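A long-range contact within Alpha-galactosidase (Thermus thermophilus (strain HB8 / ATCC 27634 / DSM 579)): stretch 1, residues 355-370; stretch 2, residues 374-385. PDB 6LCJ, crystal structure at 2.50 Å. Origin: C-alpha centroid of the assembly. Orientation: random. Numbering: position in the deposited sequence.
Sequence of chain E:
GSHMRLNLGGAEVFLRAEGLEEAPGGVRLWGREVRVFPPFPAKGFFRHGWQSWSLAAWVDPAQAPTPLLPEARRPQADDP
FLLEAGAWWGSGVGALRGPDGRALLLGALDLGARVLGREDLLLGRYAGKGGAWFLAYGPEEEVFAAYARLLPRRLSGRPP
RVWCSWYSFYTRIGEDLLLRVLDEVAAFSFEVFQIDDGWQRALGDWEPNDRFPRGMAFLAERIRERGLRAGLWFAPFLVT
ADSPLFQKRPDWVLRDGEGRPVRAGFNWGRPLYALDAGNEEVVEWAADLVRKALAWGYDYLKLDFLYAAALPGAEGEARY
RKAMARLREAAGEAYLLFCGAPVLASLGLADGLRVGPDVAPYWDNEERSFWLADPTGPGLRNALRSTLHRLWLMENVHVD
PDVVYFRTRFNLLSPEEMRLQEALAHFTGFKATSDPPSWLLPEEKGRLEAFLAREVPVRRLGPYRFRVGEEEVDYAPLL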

# COMPACT_ATOMS: atom_id res chain seq x y z
N VAL E 355 -13.28 18.91 -36.02
CA VAL E 355 -13.80 19.27 -34.70
C VAL E 355 -14.28 18.06 -33.91
O VAL E 355 -14.81 18.23 -32.81
CB VAL E 355 -14.94 20.30 -34.80
CG1 VAL E 355 -14.41 21.65 -35.24
CG2 VAL E 355 -16.00 19.80 -35.75
N GLY E 356 -14.12 16.85 -34.42
CA GLY E 356 -14.46 15.68 -33.66
C GLY E 356 -13.56 14.49 -33.92
O GLY E 356 -12.76 14.46 -34.86
N PRO E 357 -13.69 13.47 -33.07
CA PRO E 357 -13.10 12.16 -33.36
C PRO E 357 -13.39 11.70 -34.77
O PRO E 357 -14.35 12.14 -35.41
CB PRO E 357 -13.77 11.24 -32.34
CG PRO E 357 -14.19 12.13 -31.24
CD PRO E 357 -14.55 13.43 -31.87
N ASP E 358 -12.53 10.82 -35.27
CA ASP E 358 -12.78 10.16 -36.54
C ASP E 358 -14.17 9.53 -36.56
O ASP E 358 -14.61 8.90 -35.59
CB ASP E 358 -11.74 9.06 -36.76
CG ASP E 358 -10.39 9.61 -37.09
OD1 ASP E 358 -10.24 10.86 -37.18
OD2 ASP E 358 -9.49 8.76 -37.26
N VAL E 359 -14.85 9.67 -37.68
CA VAL E 359 -15.97 8.77 -37.93
C VAL E 359 -15.39 7.38 -38.15
O VAL E 359 -14.18 7.20 -38.31
CB VAL E 359 -16.82 9.21 -39.14
CG1 VAL E 359 -17.50 10.54 -38.84
CG2 VAL E 359 -15.96 9.27 -40.39
N ALA E 360 -16.25 6.39 -38.12
CA ALA E 360 -15.87 5.02 -38.41
C ALA E 360 -17.09 4.37 -39.02
O ALA E 360 -18.19 4.94 -38.96
CB ALA E 360 -15.42 4.29 -37.13
N PRO E 361 -16.95 3.17 -39.64
CA PRO E 361 -18.12 2.50 -40.22
C PRO E 361 -18.97 1.77 -39.17
O PRO E 361 -19.38 0.63 -39.37
CB PRO E 361 -17.50 1.55 -41.24
CG PRO E 361 -16.08 1.35 -40.82
CD PRO E 361 -15.74 2.33 -39.73
N TYR E 362 -19.19 2.42 -38.03
CA TYR E 362 -19.95 1.83 -36.94
C TYR E 362 -20.33 2.92 -35.95
O TYR E 362 -19.73 4.00 -35.92
CB TYR E 362 -19.19 0.69 -36.22
CG TYR E 362 -17.77 0.97 -35.83
CD1 TYR E 362 -17.46 1.71 -34.69
CD2 TYR E 362 -16.72 0.47 -36.59
CE1 TYR E 362 -16.13 1.95 -34.33
CE2 TYR E 362 -15.40 0.70 -36.24
CZ TYR E 362 -15.10 1.44 -35.12
OH TYR E 362 -13.77 1.67 -34.79
N TRP E 363 -21.36 2.64 -35.16
CA TRP E 363 -21.90 3.66 -34.27
C TRP E 363 -20.93 3.93 -33.12
O TRP E 363 -20.59 5.08 -32.84
CB TRP E 363 -23.28 3.25 -33.75
CG TRP E 363 -23.93 4.27 -32.89
CD1 TRP E 363 -24.18 4.17 -31.56
CD2 TRP E 363 -24.36 5.59 -33.28
NE1 TRP E 363 -24.77 5.32 -31.10
CE2 TRP E 363 -24.90 6.21 -32.13
CE3 TRP E 363 -24.37 6.30 -34.49
CZ2 TRP E 363 -25.43 7.51 -32.14
CZ3 TRP E 363 -24.91 7.59 -34.51
CH2 TRP E 363 -25.43 8.17 -33.34
N ASP E 364 -20.47 2.88 -32.44
CA ASP E 364 -19.66 3.08 -31.26
C ASP E 364 -18.97 1.78 -30.84
O ASP E 364 -19.63 0.77 -30.59
CB ASP E 364 -20.53 3.63 -30.12
CG ASP E 364 -19.72 4.13 -28.94
OD1 ASP E 364 -18.66 4.77 -29.15
OD2 ASP E 364 -20.15 3.91 -27.79
N ASN E 365 -17.65 1.79 -30.76
CA ASN E 365 -16.91 0.69 -30.15
C ASN E 365 -17.01 0.88 -28.64
O ASN E 365 -16.31 1.72 -28.06
CB ASN E 365 -15.47 0.67 -30.64
CG ASN E 365 -14.66 -0.46 -29.99
OD1 ASN E 365 -15.04 -1.02 -28.98
ND2 ASN E 365 -13.52 -0.77 -30.58
N GLU E 366 -17.85 0.08 -27.99
CA GLU E 366 -18.11 0.34 -26.58
C GLU E 366 -17.07 -0.27 -25.65
O GLU E 366 -17.00 0.13 -24.49
CB GLU E 366 -19.52 -0.13 -26.19
CG GLU E 366 -20.59 0.97 -26.46
CD GLU E 366 -20.82 1.94 -25.28
OE1 GLU E 366 -21.76 1.70 -24.47
OE2 GLU E 366 -20.06 2.94 -25.16
N GLU E 367 -16.22 -1.17 -26.14
CA GLU E 367 -15.05 -1.51 -25.35
C GLU E 367 -14.16 -0.29 -25.14
O GLU E 367 -13.65 -0.07 -24.04
CB GLU E 367 -14.26 -2.64 -26.01
CG GLU E 367 -14.66 -4.01 -25.47
CD GLU E 367 -16.06 -4.34 -25.88
OE1 GLU E 367 -16.32 -4.21 -27.08
OE2 GLU E 367 -16.89 -4.69 -25.02
N ARG E 368 -13.98 0.52 -26.17
CA ARG E 368 -13.14 1.71 -26.02
C ARG E 368 -13.90 2.88 -25.40
O ARG E 368 -13.35 3.60 -24.56
CB ARG E 368 -12.54 2.10 -27.37
CG ARG E 368 -11.70 3.35 -27.31
CD ARG E 368 -10.81 3.48 -28.54
NE ARG E 368 -9.96 4.66 -28.42
CZ ARG E 368 -9.10 5.07 -29.35
NH1 ARG E 368 -8.95 4.40 -30.48
NH2 ARG E 368 -8.40 6.16 -29.12
N SER E 369 -15.16 3.06 -25.76
CA SER E 369 -15.87 4.23 -25.26
C SER E 369 -16.31 4.06 -23.81
O SER E 369 -16.33 5.04 -23.05
CB SER E 369 -17.06 4.54 -26.16
OG SER E 369 -16.59 4.95 -27.43
N PHE E 370 -16.65 2.85 -23.39
CA PHE E 370 -17.13 2.63 -22.04
C PHE E 370 -16.09 1.98 -21.13
O PHE E 370 -15.73 2.55 -20.10
CB PHE E 370 -18.42 1.79 -22.08
CG PHE E 370 -18.99 1.52 -20.72
CD1 PHE E 370 -19.82 2.45 -20.11
CD2 PHE E 370 -18.69 0.34 -20.05
CE1 PHE E 370 -20.35 2.21 -18.85
CE2 PHE E 370 -19.20 0.09 -18.78
CZ PHE E 370 -20.04 1.03 -18.18
N ASP E 374 -12.89 6.18 -23.14
CA ASP E 374 -12.19 6.98 -24.14
C ASP E 374 -13.18 7.42 -25.21
O ASP E 374 -13.37 6.73 -26.23
CB ASP E 374 -11.03 6.20 -24.77
CG ASP E 374 -10.31 6.99 -25.86
OD1 ASP E 374 -10.56 8.21 -26.04
OD2 ASP E 374 -9.47 6.38 -26.55
N PRO E 375 -13.82 8.58 -25.05
CA PRO E 375 -14.75 9.06 -26.07
C PRO E 375 -14.09 9.75 -27.25
O PRO E 375 -14.78 10.43 -28.01
CB PRO E 375 -15.61 10.05 -25.27
CG PRO E 375 -14.61 10.64 -24.33
CD PRO E 375 -13.73 9.50 -23.91
N THR E 376 -12.79 9.59 -27.45
CA THR E 376 -12.08 10.24 -28.54
C THR E 376 -11.71 9.27 -29.66
O THR E 376 -11.09 9.68 -30.65
CB THR E 376 -10.80 10.94 -28.04
OG1 THR E 376 -9.76 9.98 -27.83
CG2 THR E 376 -11.04 11.73 -26.76
N GLY E 377 -12.07 7.99 -29.54
CA GLY E 377 -11.74 7.02 -30.55
C GLY E 377 -12.71 7.07 -31.70
O GLY E 377 -13.81 7.63 -31.60
N PRO E 378 -12.33 6.46 -32.83
CA PRO E 378 -13.20 6.44 -34.01
C PRO E 378 -14.58 5.88 -33.71
O PRO E 378 -14.73 4.88 -32.99
CB PRO E 378 -12.45 5.55 -35.00
CG PRO E 378 -11.02 5.63 -34.56
CD PRO E 378 -11.04 5.78 -33.07
N GLY E 379 -15.60 6.52 -34.29
CA GLY E 379 -16.97 6.10 -34.14
C GLY E 379 -17.91 7.24 -34.46
O GLY E 379 -17.63 8.39 -34.11
N LEU E 380 -19.01 6.94 -35.15
CA LEU E 380 -19.90 8.01 -35.59
C LEU E 380 -20.46 8.79 -34.41
O LEU E 380 -20.54 10.02 -34.44
CB LEU E 380 -21.03 7.45 -36.45
CG LEU E 380 -21.96 8.53 -36.98
CD1 LEU E 380 -21.16 9.58 -37.75
CD2 LEU E 380 -23.07 7.94 -37.84
N ARG E 381 -20.86 8.09 -33.35
CA ARG E 381 -21.43 8.77 -32.20
C ARG E 381 -20.43 9.71 -31.55
O ARG E 381 -20.76 10.86 -31.24
CB ARG E 381 -21.92 7.76 -31.19
CG ARG E 381 -22.58 8.41 -30.05
CD ARG E 381 -22.26 7.69 -28.78
NE ARG E 381 -23.36 7.77 -27.84
CZ ARG E 381 -23.48 6.98 -26.78
NH1 ARG E 381 -22.56 6.05 -26.54
NH2 ARG E 381 -24.52 7.12 -25.97
N ASN E 382 -19.20 9.23 -31.32
CA ASN E 382 -18.16 10.09 -30.78
C ASN E 382 -17.92 11.27 -31.69
O ASN E 382 -17.80 12.41 -31.22
CB ASN E 382 -16.87 9.31 -30.58
CG ASN E 382 -16.93 8.31 -29.43
OD1 ASN E 382 -17.84 8.31 -28.61
ND2 ASN E 382 -15.95 7.44 -29.40
N ALA E 383 -17.84 11.02 -33.00
CA ALA E 383 -17.70 12.10 -33.97
C ALA E 383 -18.80 13.13 -33.81
O ALA E 383 -18.54 14.32 -33.62
CB ALA E 383 -17.70 11.53 -35.39
N LEU E 384 -20.05 12.66 -33.84
CA LEU E 384 -21.19 13.58 -33.78
C LEU E 384 -21.19 14.37 -32.48
O LEU E 384 -21.45 15.58 -32.49
CB LEU E 384 -22.49 12.80 -33.95
CG LEU E 384 -22.82 12.23 -35.33
CD1 LEU E 384 -23.98 11.27 -35.21
CD2 LEU E 384 -23.13 13.31 -36.37
N ARG E 385 -20.85 13.73 -31.35
CA ARG E 385 -21.00 14.40 -30.06
C ARG E 385 -20.11 15.64 -29.95
O ARG E 385 -20.55 16.69 -29.47
CB ARG E 385 -20.71 13.45 -28.91
CG ARG E 385 -20.82 14.13 -27.54
CD ARG E 385 -20.98 13.13 -26.39
NE ARG E 385 -19.80 12.30 -26.35
CZ ARG E 385 -19.78 11.01 -26.67
NH1 ARG E 385 -20.90 10.37 -27.00
NH2 ARG E 385 -18.62 10.35 -26.65
O HOH W 1 -10.34 9.48 -33.51
O HOH W 2 -18.66 6.36 -31.18

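The rule of this contact is that a loop wraps the start of a helix, and small residues make the hollows. Where the helix of stretch 2 begins, its first amides are free to bond outward, and the loop supplies carbonyls: Gly 379 N donates to Asp 358 O (2.9 Å), Leu 380 N to Tyr 362 O (3.1 Å) and Arg 381 N to Trp 363 O (3.1 Å). The next amide, Asn 382 N, reaches Trp 363 O through a water.

Pro 357 is the bump at one end, its CB 3.5 Å from Thr 376 O and its CD 3.5 Å from Asn 382 O. Beside it, the small Ala 383 lets the loop come close: its CB lies 3.6 Å from Val 359 CG1. Gly 356 must stay bare, since an ideal CB there would sit 2.8 Å from Ala 383 O.

Trp 363 starts away from the helix, but its ring swings back. Arg 381 CB covers one face, 3.8 Å from the centroid of the six-membered ring, while Leu 380 CD2 meets the edge at CZ3 (3.8 Å).

Gly 377 makes the other hollow. The extended Arg 368 lays its guanidinium face over Gly 377 CA, 3.5 Å from CZ, where a CB would clash with NE. Asp 374 OD2 holds the guanidinium edge in a salt bridge, 2.6 Å from Arg 368 NE.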